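PDB 2D69: ribulose bisphosphate carboxylase from Pyrococcus horikoshii, which probably catalyses the magnesium-dependent carboxylation of ribulose 1,5-bisphosphate to two molecules of 3-phosphoglycerate, as part of archaeal AMP degradation. Local coordinates for residues D13-N18 / A70-L75; R45-S50 / A84-P89. All coordinates share one frame; numbering follows the deposited sequence.

Interaction 1: D13-N18 / A70-L75; sequences DFVDLN and AKVFYL
Phe-14 and Asp-16 pair with Val-72 through main-chain atoms: Val-72 N donates to Phe-14 O at 2.7 Å, and Asp-16 N to Val-72 O at 2.9 Å. Together they make a single beta bridge between Val-15 and Val-72. The bond from Val-72 N is nearly straight (168° at the hydrogen), and Phe-14 O also takes a CA-H...O contact from Lys-71, as Asp-16 O does from Phe-73.

Val-15 and Val-72 lie side by side, CG2 to CG2 at 3.9 Å. Leu-17 crosses Leu-75 obliquely and lays CD2 3.8 Å from Leu-75 CB. At the other end Ala-70 O lies at the edge of the Phe-14 ring, near its plane and 3.3 Å from CD1; buried, it has no hydrogen-bond partner in the model. Lys-71 bends at chi2 (-86°), placing CD beside Asp-16 CB, and its CE lies 3.5 Å from Asp-13 O. Behind this first shell, Asp-16 OD2 accepts from Asn-18 N in an Asx turn.

The loop runs along strand 71-78, outermost in the N-terminal domain's sheet; the strand's other edge pairs with strand 81-88 through a classic beta bulge at Phe-73 and Tyr-74 opposite Lys-85. Phe-14 and Val-72 also pack on helix 39-49.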
loop_
_atom_site.group_PDB
_atom_site.type_symbol
_atom_site.label_atom_id
_atom_site.label_comp_id
_atom_site.label_asym_id
_atom_site.label_seq_id
_atom_site.Cartn_x
_atom_site.Cartn_y
_atom_site.Cartn_z
ATOM N N ASP A 13 -36.425 35.719 -23.133
ATOM C CA ASP A 13 -35.906 36.339 -21.931
ATOM C C ASP A 13 -34.390 36.198 -21.823
ATOM O O ASP A 13 -33.731 36.935 -21.092
ATOM C CB ASP A 13 -36.535 35.742 -20.696
ATOM C CG ASP A 13 -36.334 36.626 -19.477
ATOM O OD1 ASP A 13 -36.146 36.071 -18.378
ATOM O OD2 ASP A 13 -36.344 37.886 -19.538
ATOM N N PHE A 14 -33.861 35.250 -22.584
ATOM C CA PHE A 14 -32.423 35.054 -22.690
ATOM C C PHE A 14 -31.730 35.985 -23.712
ATOM O O PHE A 14 -30.502 35.972 -23.840
ATOM C CB PHE A 14 -32.164 33.599 -23.019
ATOM C CG PHE A 14 -32.518 32.661 -21.908
ATOM C CD1 PHE A 14 -31.549 32.193 -21.046
ATOM C CD2 PHE A 14 -33.792 32.209 -21.749
ATOM C CE1 PHE A 14 -31.870 31.299 -20.069
ATOM C CE2 PHE A 14 -34.114 31.352 -20.747
ATOM C CZ PHE A 14 -33.163 30.908 -19.897
ATOM N N VAL A 15 -32.510 36.818 -24.397
ATOM C CA VAL A 15 -31.995 37.743 -25.412
ATOM C C VAL A 15 -32.064 39.177 -24.909
ATOM O O VAL A 15 -33.123 39.682 -24.522
ATOM C CB VAL A 15 -32.764 37.603 -26.731
ATOM C CG1 VAL A 15 -32.260 38.599 -27.832
ATOM C CG2 VAL A 15 -32.662 36.163 -27.215
ATOM N N ASP A 16 -30.901 39.811 -24.883
ATOM C CA ASP A 16 -30.798 41.223 -24.605
ATOM C C ASP A 16 -29.624 41.794 -25.379
ATOM O O ASP A 16 -28.473 41.724 -24.917
ATOM C CB ASP A 16 -30.627 41.478 -23.110
ATOM C CG ASP A 16 -30.493 42.956 -22.792
ATOM O OD1 ASP A 16 -30.422 43.280 -21.590
ATOM O OD2 ASP A 16 -30.396 43.851 -23.677
ATOM N N LEU A 17 -29.930 42.380 -26.540
ATOM C CA LEU A 17 -28.909 42.923 -27.439
ATOM C C LEU A 17 -28.215 44.218 -26.975
ATOM O O LEU A 17 -27.229 44.653 -27.596
ATOM C CB LEU A 17 -29.459 43.071 -28.871
ATOM C CG LEU A 17 -29.888 41.716 -29.460
ATOM C CD1 LEU A 17 -30.379 41.858 -30.880
ATOM C CD2 LEU A 17 -28.731 40.650 -29.399
ATOM N N ASN A 18 -28.678 44.803 -25.878
ATOM C CA ASN A 18 -27.946 45.887 -25.206
ATOM C C ASN A 18 -27.057 45.438 -24.023
ATOM O O ASN A 18 -26.319 46.250 -23.463
ATOM C CB ASN A 18 -28.934 46.953 -24.731
ATOM C CG ASN A 18 -29.733 47.539 -25.879
ATOM O OD1 ASN A 18 -30.939 47.629 -25.807
ATOM N ND2 ASN A 18 -29.055 47.910 -26.950
ATOM N N ALA A 70 -27.666 32.424 -19.178
ATOM C CA ALA A 70 -26.835 32.910 -20.265
ATOM C C ALA A 70 -27.618 34.026 -20.964
ATOM O O ALA A 70 -28.840 34.116 -20.831
ATOM C CB ALA A 70 -26.483 31.804 -21.220
ATOM N N LYS A 71 -26.915 34.940 -21.618
ATOM C CA LYS A 71 -27.571 36.064 -22.294
ATOM C C LYS A 71 -27.043 36.244 -23.704
ATOM O O LYS A 71 -25.830 36.372 -23.891
ATOM C CB LYS A 71 -27.364 37.350 -21.498
ATOM C CG LYS A 71 -28.361 37.539 -20.335
ATOM C CD LYS A 71 -29.704 38.216 -20.737
ATOM C CE LYS A 71 -30.804 38.084 -19.631
ATOM N NZ LYS A 71 -30.777 36.689 -18.966
ATOM N N VAL A 72 -27.938 36.289 -24.687
ATOM C CA VAL A 72 -27.560 36.615 -26.060
ATOM C C VAL A 72 -27.380 38.114 -26.136
ATOM O O VAL A 72 -28.335 38.848 -25.934
ATOM C CB VAL A 72 -28.635 36.210 -27.102
ATOM C CG1 VAL A 72 -28.135 36.542 -28.517
ATOM C CG2 VAL A 72 -29.005 34.737 -26.969
ATOM N N PHE A 73 -26.158 38.570 -26.423
ATOM C CA PHE A 73 -25.855 39.991 -26.448
ATOM C C PHE A 73 -25.494 40.562 -27.835
ATOM O O PHE A 73 -25.433 41.802 -28.018
ATOM C CB PHE A 73 -24.776 40.294 -25.419
ATOM C CG PHE A 73 -23.401 39.820 -25.791
ATOM C CD1 PHE A 73 -22.549 40.643 -26.526
ATOM C CD2 PHE A 73 -22.944 38.554 -25.386
ATOM C CE1 PHE A 73 -21.266 40.223 -26.873
ATOM C CE2 PHE A 73 -21.649 38.118 -25.710
ATOM C CZ PHE A 73 -20.805 38.953 -26.449
ATOM N N TYR A 74 -25.250 39.658 -28.784
ATOM C CA TYR A 74 -24.957 39.993 -30.172
ATOM C C TYR A 74 -25.733 39.057 -31.090
ATOM O O TYR A 74 -25.742 37.848 -30.889
ATOM C CB TYR A 74 -23.465 39.826 -30.419
ATOM C CG TYR A 74 -22.999 39.981 -31.853
ATOM C CD1 TYR A 74 -22.253 41.111 -32.241
ATOM C CD2 TYR A 74 -23.243 38.997 -32.796
ATOM C CE1 TYR A 74 -21.774 41.257 -33.537
ATOM C CE2 TYR A 74 -22.773 39.125 -34.095
ATOM C CZ TYR A 74 -22.035 40.263 -34.460
ATOM O OH TYR A 74 -21.576 40.409 -35.746
ATOM N N LEU A 75 -26.365 39.611 -32.107
ATOM C CA LEU A 75 -27.119 38.807 -33.057
ATOM C C LEU A 75 -27.206 39.513 -34.402
ATOM O O LEU A 75 -27.826 40.546 -34.499
ATOM C CB LEU A 75 -28.536 38.542 -32.536
ATOM C CG LEU A 75 -29.424 37.773 -33.522
ATOM C CD1 LEU A 75 -28.751 36.412 -33.812
ATOM C CD2 LEU A 75 -30.842 37.566 -33.015
#

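Interaction 2: R45-S50 / A84-P89; sequences RIASES and AKIAYP
Ile-86 packs against Ile-46 and Ala-47, and Tyr-88 bonds to Ser-50, so strand 81-88 meets the last turn of helix 39-49 and Ser-50 just beyond it in two ways, one apolar and one polar. Ile-86 uses both branches. Its CD1 comes to 3.6 Å from Ile-46 CG2, the two side chains crossing at about a right angle, and its CG2 rests 4.0 Å from Ala-47 CB. The axes of the short segments 45-49 and 84-88 are 9.5 Å apart, their directions differing by 25°. Helix 39-49 here packs on the sheet of the Rubisco large-chain N-terminal domain, Ile-46 also touching Leu-115 and Leu-118 of strand 115-124.

Tyr-88 OH donates to Ser-50 OG at 2.6 Å, and the serine oxygen sits in the plane of the ring, at its edge beside CE1. Ser-50 OG lies between its own backbone N and carbonyl carbon (chi1 49°) and donates to Ile-46 O at 2.5 Å. That carbonyl also takes the helical bond from Ser-50 N, the two donors arriving from opposite faces of its plane. A phenylalanine in place of Tyr-88 would probably leave Ser-50 OG without its donor in a buried setting.

Tyr-88 OH, Ser-50 OG and Ile-46 O therefore form a chain of two hydrogen bonds, hydroxyl to hydroxyl to carbonyl, whereas Ser-50 O, buried here, finds no partner in the model.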
loop_
_atom_site.group_PDB
_atom_site.type_symbol
_atom_site.label_atom_id
_atom_site.label_comp_id
_atom_site.label_asym_id
_atom_site.label_seq_id
_atom_site.Cartn_x
_atom_site.Cartn_y
_atom_site.Cartn_z
ATOM N N ARG A 45 -33.193 30.018 -27.548
ATOM C CA ARG A 45 -33.157 28.589 -27.346
ATOM C C ARG A 45 -31.726 28.086 -27.101
ATOM O O ARG A 45 -31.483 27.221 -26.234
ATOM C CB ARG A 45 -33.741 27.888 -28.564
ATOM C CG ARG A 45 -35.274 27.982 -28.581
ATOM C CD ARG A 45 -35.887 27.431 -29.845
ATOM N NE ARG A 45 -37.357 27.642 -29.905
ATOM C CZ ARG A 45 -38.273 26.747 -29.516
ATOM N NH1 ARG A 45 -37.922 25.569 -29.004
ATOM N NH2 ARG A 45 -39.579 27.044 -29.608
ATOM N N ILE A 46 -30.773 28.630 -27.844
ATOM C CA ILE A 46 -29.371 28.242 -27.603
ATOM C C ILE A 46 -28.933 28.637 -26.176
ATOM O O ILE A 46 -28.310 27.831 -25.454
ATOM C CB ILE A 46 -28.431 28.839 -28.651
ATOM C CG1 ILE A 46 -28.859 28.361 -30.040
ATOM C CG2 ILE A 46 -26.980 28.339 -28.380
ATOM C CD1 ILE A 46 -28.326 29.228 -31.202
ATOM N N ALA A 47 -29.259 29.869 -25.781
ATOM C CA ALA A 47 -28.779 30.439 -24.494
ATOM C C ALA A 47 -29.414 29.674 -23.323
ATOM O O ALA A 47 -28.794 29.337 -22.286
ATOM C CB ALA A 47 -29.121 31.933 -24.450
ATOM N N SER A 48 -30.681 29.385 -23.534
ATOM C CA SER A 48 -31.502 28.647 -22.596
ATOM C C SER A 48 -31.005 27.210 -22.318
ATOM O O SER A 48 -30.786 26.801 -21.170
ATOM C CB SER A 48 -32.902 28.560 -23.200
ATOM O OG SER A 48 -33.673 27.889 -22.294
ATOM N N GLU A 49 -30.831 26.445 -23.384
ATOM C CA GLU A 49 -30.515 25.054 -23.274
ATOM C C GLU A 49 -29.047 24.901 -22.800
ATOM O O GLU A 49 -28.698 23.909 -22.166
ATOM C CB GLU A 49 -30.803 24.363 -24.595
ATOM C CG GLU A 49 -30.614 22.852 -24.591
ATOM C CD GLU A 49 -31.673 22.107 -23.785
ATOM O OE1 GLU A 49 -32.778 22.696 -23.541
ATOM O OE2 GLU A 49 -31.378 20.940 -23.395
ATOM N N SER A 50 -28.204 25.892 -23.072
ATOM C CA SER A 50 -26.834 25.858 -22.565
ATOM C C SER A 50 -26.720 26.462 -21.158
ATOM O O SER A 50 -25.652 26.564 -20.634
ATOM C CB SER A 50 -25.854 26.534 -23.525
ATOM O OG SER A 50 -26.259 27.821 -23.978
ATOM N N ALA A 84 -24.736 34.444 -33.355
ATOM C CA ALA A 84 -24.984 34.939 -32.002
ATOM C C ALA A 84 -23.735 34.798 -31.148
ATOM O O ALA A 84 -23.006 33.831 -31.290
ATOM C CB ALA A 84 -26.110 34.187 -31.361
ATOM N N LYS A 85 -23.497 35.778 -30.279
ATOM C CA LYS A 85 -22.520 35.643 -29.225
ATOM C C LYS A 85 -23.311 35.637 -27.952
ATOM O O LYS A 85 -24.241 36.429 -27.770
ATOM C CB LYS A 85 -21.529 36.800 -29.229
ATOM C CG LYS A 85 -20.915 37.089 -30.570
ATOM C CD LYS A 85 -19.814 38.143 -30.443
ATOM C CE LYS A 85 -19.326 38.638 -31.812
ATOM N NZ LYS A 85 -18.531 39.905 -31.719
ATOM N N ILE A 86 -22.955 34.732 -27.068
ATOM C CA ILE A 86 -23.716 34.492 -25.848
ATOM C C ILE A 86 -22.758 34.530 -24.669
ATOM O O ILE A 86 -21.625 34.040 -24.766
ATOM C CB ILE A 86 -24.460 33.140 -25.909
ATOM C CG1 ILE A 86 -25.386 33.082 -27.155
ATOM C CG2 ILE A 86 -25.279 32.952 -24.620
ATOM C CD1 ILE A 86 -26.117 31.695 -27.362
ATOM N N ALA A 87 -23.216 35.166 -23.601
ATOM C CA ALA A 87 -22.430 35.355 -22.398
ATOM C C ALA A 87 -22.933 34.479 -21.261
ATOM O O ALA A 87 -24.129 34.423 -21.013
ATOM C CB ALA A 87 -22.452 36.809 -21.975
ATOM N N TYR A 88 -21.978 33.860 -20.563
ATOM C CA TYR A 88 -22.186 32.848 -19.525
ATOM C C TYR A 88 -21.477 33.221 -18.237
ATOM O O TYR A 88 -20.256 33.347 -18.223
ATOM C CB TYR A 88 -21.623 31.477 -19.982
ATOM C CG TYR A 88 -22.348 30.913 -21.205
ATOM C CD1 TYR A 88 -23.352 29.982 -21.071
ATOM C CD2 TYR A 88 -22.022 31.348 -22.494
ATOM C CE1 TYR A 88 -24.002 29.475 -22.170
ATOM C CE2 TYR A 88 -22.624 30.837 -23.594
ATOM C CZ TYR A 88 -23.639 29.911 -23.439
ATOM O OH TYR A 88 -24.263 29.455 -24.556
ATOM N N PRO A 89 -22.230 33.361 -17.151
ATOM C CA PRO A 89 -21.634 33.516 -15.831
ATOM C C PRO A 89 -20.983 32.228 -15.351
ATOM O O PRO A 89 -21.442 31.109 -15.668
ATOM C CB PRO A 89 -22.831 33.911 -14.957
ATOM C CG PRO A 89 -23.947 33.258 -15.587
ATOM C CD PRO A 89 -23.701 33.311 -17.085
#

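Interactions 1 and 2 are neighbours in the N-terminal domain, their centres about 8 Å apart, joined through the antiparallel strands 71-78 and 81-88. Lys-71 O and Ala-87 N, 2.9 Å apart, and Tyr-74 O and Lys-85 N, at 3.1 Å, probably hydrogen-bond across that seam. Ala-70 CB also packs 3.5 Å from Tyr-88 CE1. Helix 39-49 is common ground, since Ala-47 touches Val-72 as well as Ile-86. Neither contact includes an annotated site residue of its own chain, but Glu-49, within segment 45-50, packs on Glu-189 of the second subunit, a predicted magnesium ligand, and the backbone O of Glu-49 makes a weak hydrogen bond with NZ of Lys-162 of that subunit, a predicted substrate-binding residue.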